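Local atomic coordinates of transcription termination factor NusA (Planctomyces limnophilus, PDB entry 4MTN), a protein that probably takes part in both transcription termination and antitermination, binding nascent RNA and the core RNA polymerase. Residues Ala132-Glu145 with Pro165-Asp177. Numbering follows the deposited sequence.
Sequences AEAILPRSEMIPGE and PRVRVVLSRAHPD
Glu140 places CG beside its own backbone N (chi1 -59°) and bends at chi2, which folds its carboxylate back toward Ser172, whose OG stands anti to the backbone N (chi1 -178°) and donates to the anti lone pair of Glu140 OE1 at 2.6 Å. Serine is short enough to offer a hydroxyl at the strand end, and the longer glutamate can reach it. The backbone joins in, Glu140 O accepting from Arg173 N at 2.9 Å and more weakly from Ala174 N, whose small methyl lies against that carbonyl. Arg173 swings its guanidinium round to Glu145, where NH2 meets the syn side of OE2 at 2.7 Å in a salt bridge, the carboxylate and guanidinium planes 49° apart. Its aliphatic part suits apolar neighbours: CB packs on Ile142 CG1 and CG touches Leu136 CD2. Shortening Arg173 to an alanine is likely to leave the Glu145 carboxylate without its cationic mate and Leu136 CD2 less covered. Upstream, strands 133-137 and 167-172 pair in parallel, Ile135 N donating to Val169 O and Ile135 O accepting from Leu171 N, while compact Ala134 fits beside Val169 and Leu171. In this S1 domain of OB type, strand 124-128 flanks 133-137, strand 152-162 flanks 167-172, and helix 87-105 packs on Ala132, Val167 and Val169.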
ATOM      1  N   ALA A 132      22.552  -4.017   0.189  1.00 64.92           N
ATOM      2  CA  ALA A 132      22.343  -2.961  -0.793  1.00 62.74           C
ATOM      3  C   ALA A 132      21.736  -1.727  -0.136  1.00 61.01           C
ATOM      4  O   ALA A 132      21.225  -1.796   0.981  1.00 56.88           O
ATOM      5  CB  ALA A 132      21.451  -3.453  -1.922  1.00 58.60           C
ATOM      6  N   GLU A 133      21.801  -0.596  -0.832  1.00 61.71           N
ATOM      7  CA  GLU A 133      21.222   0.644  -0.327  1.00 60.35           C
ATOM      8  C   GLU A 133      19.737   0.736  -0.668  1.00 53.95           C
ATOM      9  O   GLU A 133      19.340   0.555  -1.819  1.00 54.61           O
ATOM     10  CB  GLU A 133      21.965   1.856  -0.895  1.00 68.60           C
ATOM     11  CG  GLU A 133      23.427   1.942  -0.481  1.00 78.86           C
ATOM     12  CD  GLU A 133      23.604   2.298   0.985  1.00 86.22           C
ATOM     13  OE1 GLU A 133      22.646   2.818   1.594  1.00 89.43           O
ATOM     14  OE2 GLU A 133      24.704   2.058   1.526  1.00 87.94           O
ATOM     15  N   ALA A 134      18.922   1.015   0.343  1.00 49.59           N
ATOM     16  CA  ALA A 134      17.487   1.179   0.149  1.00 46.63           C
ATOM     17  C   ALA A 134      17.087   2.627   0.404  1.00 56.09           C
ATOM     18  O   ALA A 134      17.732   3.325   1.187  1.00 60.37           O
ATOM     19  CB  ALA A 134      16.715   0.243   1.061  1.00 38.07           C
ATOM     20  N   ILE A 135      16.028   3.080  -0.258  1.00 54.79           N
ATOM     21  CA  ILE A 135      15.579   4.455  -0.088  1.00 60.35           C
ATOM     22  C   ILE A 135      14.200   4.533   0.563  1.00 58.88           C
ATOM     23  O   ILE A 135      13.317   3.721   0.284  1.00 39.92           O
ATOM     24  CB  ILE A 135      15.556   5.214  -1.436  1.00 64.77           C
ATOM     25  CG1 ILE A 135      14.731   4.460  -2.484  1.00 66.83           C
ATOM     26  CG2 ILE A 135      16.971   5.444  -1.941  1.00 68.77           C
ATOM     27  CD1 ILE A 135      13.320   4.991  -2.665  1.00 68.30           C
ATOM     28  N   LEU A 136      14.038   5.512   1.445  1.00 53.86           N
ATOM     29  CA  LEU A 136      12.749   5.799   2.059  1.00 46.81           C
ATOM     30  C   LEU A 136      12.260   7.171   1.599  1.00 51.86           C
ATOM     31  O   LEU A 136      12.784   8.197   2.032  1.00 53.09           O
ATOM     32  CB  LEU A 136      12.861   5.744   3.584  1.00 45.88           C
ATOM     33  CG  LEU A 136      11.625   6.095   4.415  1.00 48.44           C
ATOM     34  CD1 LEU A 136      10.492   5.121   4.144  1.00 44.43           C
ATOM     35  CD2 LEU A 136      11.971   6.118   5.898  1.00 47.86           C
ATOM     36  N   PRO A 137      11.253   7.192   0.713  1.00 49.12           N
ATOM     37  CA  PRO A 137      10.705   8.439   0.168  1.00 50.48           C
ATOM     38  C   PRO A 137       9.831   9.193   1.169  1.00 55.15           C
ATOM     39  O   PRO A 137       9.404   8.609   2.165  1.00 53.38           O
ATOM     40  CB  PRO A 137       9.876   7.961  -1.027  1.00 45.85           C
ATOM     41  CG  PRO A 137       9.484   6.571  -0.676  1.00 47.44           C
ATOM     42  CD  PRO A 137      10.629   6.001   0.110  1.00 46.94           C
ATOM     43  N   ARG A 138       9.582  10.474   0.898  1.00 57.84           N
ATOM     44  CA  ARG A 138       8.749  11.316   1.757  1.00 61.83           C
ATOM     45  C   ARG A 138       7.387  10.701   2.055  1.00 57.48           C
ATOM     46  O   ARG A 138       6.958  10.654   3.208  1.00 58.90           O
ATOM     47  CB  ARG A 138       8.540  12.691   1.119  1.00 72.80           C
ATOM     48  CG  ARG A 138       9.588  13.726   1.471  1.00 81.13           C
ATOM     49  CD  ARG A 138       9.163  15.103   0.982  1.00 92.21           C
ATOM     50  NE  ARG A 138       9.006  15.141  -0.470  1.00 98.62           N
ATOM     51  CZ  ARG A 138       9.766  15.866  -1.285  1.00105.73           C
ATOM     52  NH1 ARG A 138      10.731  16.629  -0.794  1.00109.97           N
ATOM     53  NH2 ARG A 138       9.551  15.836  -2.594  1.00108.09           N
ATOM     54  N   SER A 139       6.716  10.237   1.005  1.00 54.95           N
ATOM     55  CA  SER A 139       5.360   9.710   1.115  1.00 53.41           C
ATOM     56  C   SER A 139       5.259   8.527   2.074  1.00 49.06           C
ATOM     57  O   SER A 139       4.212   8.295   2.677  1.00 52.15           O
ATOM     58  CB  SER A 139       4.846   9.299  -0.267  1.00 56.51           C
ATOM     59  OG  SER A 139       5.757   8.426  -0.912  1.00 51.99           O
ATOM     60  N   GLU A 140       6.349   7.781   2.206  1.00 47.41           N
ATOM     61  CA  GLU A 140       6.373   6.591   3.051  1.00 46.77           C
ATOM     62  C   GLU A 140       6.931   6.858   4.449  1.00 43.54           C
ATOM     63  O   GLU A 140       7.118   5.933   5.239  1.00 40.97           O
ATOM     64  CB  GLU A 140       7.172   5.483   2.365  1.00 46.69           C
ATOM     65  CG  GLU A 140       6.603   5.082   1.012  1.00 48.90           C
ATOM     66  CD  GLU A 140       5.099   4.864   1.051  1.00 53.94           C
ATOM     67  OE1 GLU A 140       4.614   4.166   1.968  1.00 56.25           O
ATOM     68  OE2 GLU A 140       4.398   5.393   0.162  1.00 57.70           O
HETATM   69  N   MSE A 141       7.204   8.125   4.743  1.00 45.68           N
HETATM   70  CA  MSE A 141       7.782   8.518   6.026  1.00 41.61           C
HETATM   71  C   MSE A 141       6.730   8.910   7.053  1.00 46.51           C
HETATM   72  O   MSE A 141       5.686   9.465   6.710  1.00 49.31           O
HETATM   73  CB  MSE A 141       8.753   9.684   5.841  1.00 49.97           C
HETATM   74  CG  MSE A 141      10.087   9.306   5.238  1.00 55.56           C
HETATM   75 SE   MSE A 141      11.241  10.861   5.042  1.00 96.46          SE
HETATM   76  CE  MSE A 141      11.312  11.416   6.912  1.00112.52           C
ATOM     77  N   ILE A 142       7.008   8.604   8.316  1.00 45.25           N
ATOM     78  CA  ILE A 142       6.203   9.109   9.421  1.00 45.05           C
ATOM     79  C   ILE A 142       6.590  10.561   9.697  1.00 49.45           C
ATOM     80  O   ILE A 142       7.745  10.846  10.010  1.00 51.75           O
ATOM     81  CB  ILE A 142       6.389   8.267  10.695  1.00 45.64           C
ATOM     82  CG1 ILE A 142       6.015   6.806  10.430  1.00 43.52           C
ATOM     83  CG2 ILE A 142       5.559   8.836  11.836  1.00 41.76           C
ATOM     84  CD1 ILE A 142       6.174   5.905  11.636  1.00 44.62           C
ATOM     85  N   PRO A 143       5.619  11.482   9.574  1.00 51.03           N
ATOM     86  CA  PRO A 143       5.827  12.934   9.659  1.00 53.58           C
ATOM     87  C   PRO A 143       6.587  13.399  10.902  1.00 58.75           C
ATOM     88  O   PRO A 143       6.298  12.954  12.014  1.00 55.70           O
ATOM     89  CB  PRO A 143       4.398  13.484   9.677  1.00 52.03           C
ATOM     90  CG  PRO A 143       3.604  12.469   8.942  1.00 49.48           C
ATOM     91  CD  PRO A 143       4.209  11.144   9.307  1.00 50.23           C
ATOM     92  N   GLY A 144       7.556  14.288  10.698  1.00 62.42           N
ATOM     93  CA  GLY A 144       8.267  14.923  11.792  1.00 68.93           C
ATOM     94  C   GLY A 144       9.352  14.092  12.448  1.00 72.61           C
ATOM     95  O   GLY A 144      10.008  14.552  13.383  1.00 73.70           O
ATOM     96  N   GLU A 145       9.554  12.870  11.964  1.00 75.66           N
ATOM     97  CA  GLU A 145      10.551  11.983  12.558  1.00 76.06           C
ATOM     98  C   GLU A 145      11.974  12.394  12.199  1.00 79.05           C
ATOM     99  O   GLU A 145      12.228  12.927  11.118  1.00 80.68           O
ATOM    100  CB  GLU A 145      10.308  10.535  12.131  1.00 71.25           C
ATOM    101  CG  GLU A 145       9.259   9.816  12.961  1.00 69.57           C
ATOM    102  CD  GLU A 145       9.304   8.314  12.772  1.00 68.29           C
ATOM    103  OE1 GLU A 145       9.942   7.855  11.801  1.00 70.60           O
ATOM    104  OE2 GLU A 145       8.705   7.591  13.597  1.00 61.94           O
ATOM    105  N   PRO A 165      21.540  -0.849 -13.610  1.00116.37           N
ATOM    106  CA  PRO A 165      22.170  -2.086 -13.131  1.00118.29           C
ATOM    107  C   PRO A 165      22.455  -2.020 -11.628  1.00119.92           C
ATOM    108  O   PRO A 165      23.563  -2.309 -11.175  1.00126.73           O
ATOM    109  CB  PRO A 165      23.460  -2.171 -13.947  1.00123.16           C
ATOM    110  N   ARG A 166      21.425  -1.642 -10.876  1.00102.89           N
ATOM    111  CA  ARG A 166      21.423  -1.650  -9.420  1.00 90.78           C
ATOM    112  C   ARG A 166      19.984  -1.886  -8.968  1.00 78.79           C
ATOM    113  O   ARG A 166      19.042  -1.439  -9.626  1.00 76.67           O
ATOM    114  CB  ARG A 166      21.977  -0.340  -8.862  1.00 91.85           C
ATOM    115  N   VAL A 167      19.804  -2.595  -7.860  1.00 70.62           N
ATOM    116  CA  VAL A 167      18.460  -2.947  -7.412  1.00 63.12           C
ATOM    117  C   VAL A 167      17.853  -1.833  -6.558  1.00 58.97           C
ATOM    118  O   VAL A 167      18.516  -1.269  -5.689  1.00 61.94           O
ATOM    119  CB  VAL A 167      18.457  -4.279  -6.624  1.00 61.66           C
ATOM    120  CG1 VAL A 167      19.453  -4.234  -5.475  1.00 61.69           C
ATOM    121  CG2 VAL A 167      17.056  -4.611  -6.125  1.00 58.70           C
ATOM    122  N   ARG A 168      16.594  -1.506  -6.829  1.00 54.74           N
ATOM    123  CA  ARG A 168      15.893  -0.467  -6.082  1.00 55.06           C
ATOM    124  C   ARG A 168      14.977  -1.067  -5.020  1.00 51.72           C
ATOM    125  O   ARG A 168      14.015  -1.764  -5.340  1.00 54.94           O
ATOM    126  CB  ARG A 168      15.084   0.423  -7.031  1.00 54.84           C
ATOM    127  CG  ARG A 168      14.207   1.451  -6.331  1.00 57.02           C
ATOM    128  CD  ARG A 168      13.386   2.252  -7.334  1.00 58.28           C
ATOM    129  NE  ARG A 168      12.492   3.201  -6.678  1.00 60.96           N
ATOM    130  CZ  ARG A 168      12.816   4.458  -6.392  1.00 69.48           C
ATOM    131  NH1 ARG A 168      14.018   4.923  -6.705  1.00 73.80           N
ATOM    132  NH2 ARG A 168      11.936   5.251  -5.793  1.00 68.38           N
ATOM    133  N   VAL A 169      15.284  -0.798  -3.756  1.00 46.45           N
ATOM    134  CA  VAL A 169      14.455  -1.267  -2.653  1.00 44.11           C
ATOM    135  C   VAL A 169      13.798  -0.090  -1.939  1.00 45.69           C
ATOM    136  O   VAL A 169      14.475   0.715  -1.300  1.00 50.14           O
ATOM    137  CB  VAL A 169      15.271  -2.087  -1.635  1.00 41.50           C
ATOM    138  CG1 VAL A 169      14.361  -2.631  -0.545  1.00 38.69           C
ATOM    139  CG2 VAL A 169      16.007  -3.220  -2.333  1.00 42.81           C
ATOM    140  N   VAL A 170      12.477   0.009  -2.059  1.00 40.63           N
ATOM    141  CA  VAL A 170      11.724   1.096  -1.443  1.00 46.55           C
ATOM    142  C   VAL A 170      11.121   0.659  -0.112  1.00 49.81           C
ATOM    143  O   VAL A 170      10.428  -0.357  -0.045  1.00 45.43           O
ATOM    144  CB  VAL A 170      10.597   1.591  -2.371  1.00 45.64           C
ATOM    145  CG1 VAL A 170       9.820   2.723  -1.713  1.00 44.73           C
ATOM    146  CG2 VAL A 170      11.167   2.032  -3.710  1.00 44.68           C
ATOM    147  N   LEU A 171      11.385   1.419   0.947  1.00 51.01           N
ATOM    148  CA  LEU A 171      10.838   1.073   2.254  1.00 46.67           C
ATOM    149  C   LEU A 171       9.654   1.961   2.623  1.00 45.02           C
ATOM    150  O   LEU A 171       9.360   2.938   1.933  1.00 43.06           O
ATOM    151  CB  LEU A 171      11.926   1.191   3.322  1.00 43.82           C
ATOM    152  CG  LEU A 171      13.293   0.604   2.964  1.00 47.54           C
ATOM    153  CD1 LEU A 171      14.334   1.017   3.992  1.00 36.29           C
ATOM    154  CD2 LEU A 171      13.217  -0.912   2.849  1.00 34.17           C
ATOM    155  N   SER A 172       8.980   1.620   3.717  1.00 45.68           N
ATOM    156  CA  SER A 172       7.942   2.477   4.280  1.00 43.82           C
ATOM    157  C   SER A 172       7.852   2.324   5.795  1.00 43.28           C
ATOM    158  O   SER A 172       7.837   1.204   6.301  1.00 45.50           O
ATOM    159  CB  SER A 172       6.588   2.159   3.642  1.00 33.95           C
ATOM    160  OG  SER A 172       5.575   3.013   4.142  1.00 40.71           O
ATOM    161  N   ARG A 173       7.798   3.435   6.522  1.00 44.42           N
ATOM    162  CA  ARG A 173       7.376   3.374   7.918  1.00 37.37           C
ATOM    163  C   ARG A 173       5.917   3.800   8.057  1.00 36.80           C
ATOM    164  O   ARG A 173       5.331   3.703   9.134  1.00 39.14           O
ATOM    165  CB  ARG A 173       8.268   4.248   8.800  1.00 38.78           C
ATOM    166  CG  ARG A 173       9.746   4.175   8.457  1.00 44.73           C
ATOM    167  CD  ARG A 173      10.592   3.992   9.705  1.00 49.39           C
ATOM    168  NE  ARG A 173      10.099   4.773  10.836  1.00 48.94           N
ATOM    169  CZ  ARG A 173      10.327   4.461  12.109  1.00 51.62           C
ATOM    170  NH1 ARG A 173      11.035   3.380  12.410  1.00 52.26           N
ATOM    171  NH2 ARG A 173       9.842   5.222  13.080  1.00 52.63           N
ATOM    172  N   ALA A 174       5.336   4.269   6.955  1.00 37.96           N
ATOM    173  CA  ALA A 174       3.974   4.791   6.961  1.00 40.88           C
ATOM    174  C   ALA A 174       2.930   3.753   6.556  1.00 44.44           C
ATOM    175  O   ALA A 174       1.728   3.994   6.678  1.00 42.34           O
ATOM    176  CB  ALA A 174       3.880   6.003   6.048  1.00 36.65           C
ATOM    177  N   HIS A 175       3.389   2.604   6.072  1.00 42.29           N
ATOM    178  CA  HIS A 175       2.481   1.572   5.582  1.00 40.87           C
ATOM    179  C   HIS A 175       1.819   0.841   6.745  1.00 40.63           C
ATOM    180  O   HIS A 175       2.451   0.621   7.779  1.00 39.36           O
ATOM    181  CB  HIS A 175       3.228   0.580   4.687  1.00 38.31           C
ATOM    182  CG  HIS A 175       2.335  -0.211   3.781  1.00 37.01           C
ATOM    183  ND1 HIS A 175       1.675  -1.348   4.194  1.00 34.35           N
ATOM    184  CD2 HIS A 175       1.992  -0.025   2.485  1.00 36.94           C
ATOM    185  CE1 HIS A 175       0.963  -1.829   3.190  1.00 33.58           C
ATOM    186  NE2 HIS A 175       1.138  -1.047   2.142  1.00 36.87           N
ATOM    187  N   PRO A 176       0.537   0.476   6.583  1.00 37.19           N
ATOM    188  CA  PRO A 176      -0.186  -0.309   7.589  1.00 33.79           C
ATOM    189  C   PRO A 176       0.558  -1.581   7.989  1.00 35.89           C
ATOM    190  O   PRO A 176       0.529  -1.961   9.157  1.00 44.25           O
ATOM    191  CB  PRO A 176      -1.500  -0.648   6.885  1.00 36.59           C
ATOM    192  CG  PRO A 176      -1.713   0.486   5.951  1.00 37.76           C
ATOM    193  CD  PRO A 176      -0.345   0.899   5.480  1.00 35.46           C
ATOM    194  N   ASP A 177       1.229  -2.216   7.032  1.00 33.51           N
ATOM    195  CA  ASP A 177       1.961  -3.449   7.299  1.00 29.80           C
ATOM    196  C   ASP A 177       3.038  -3.269   8.365  1.00 30.82           C
ATOM    197  O   ASP A 177       3.396  -4.224   9.049  1.00 31.23           O
ATOM    198  CB  ASP A 177       2.597  -3.988   6.015  1.00 35.83           C
ATOM    199  CG  ASP A 177       1.581  -4.607   5.077  1.00 43.22           C
ATOM    200  OD1 ASP A 177       0.441  -4.864   5.516  1.00 47.24           O
ATOM    201  OD2 ASP A 177       1.927  -4.841   3.900  1.00 50.04           O
TER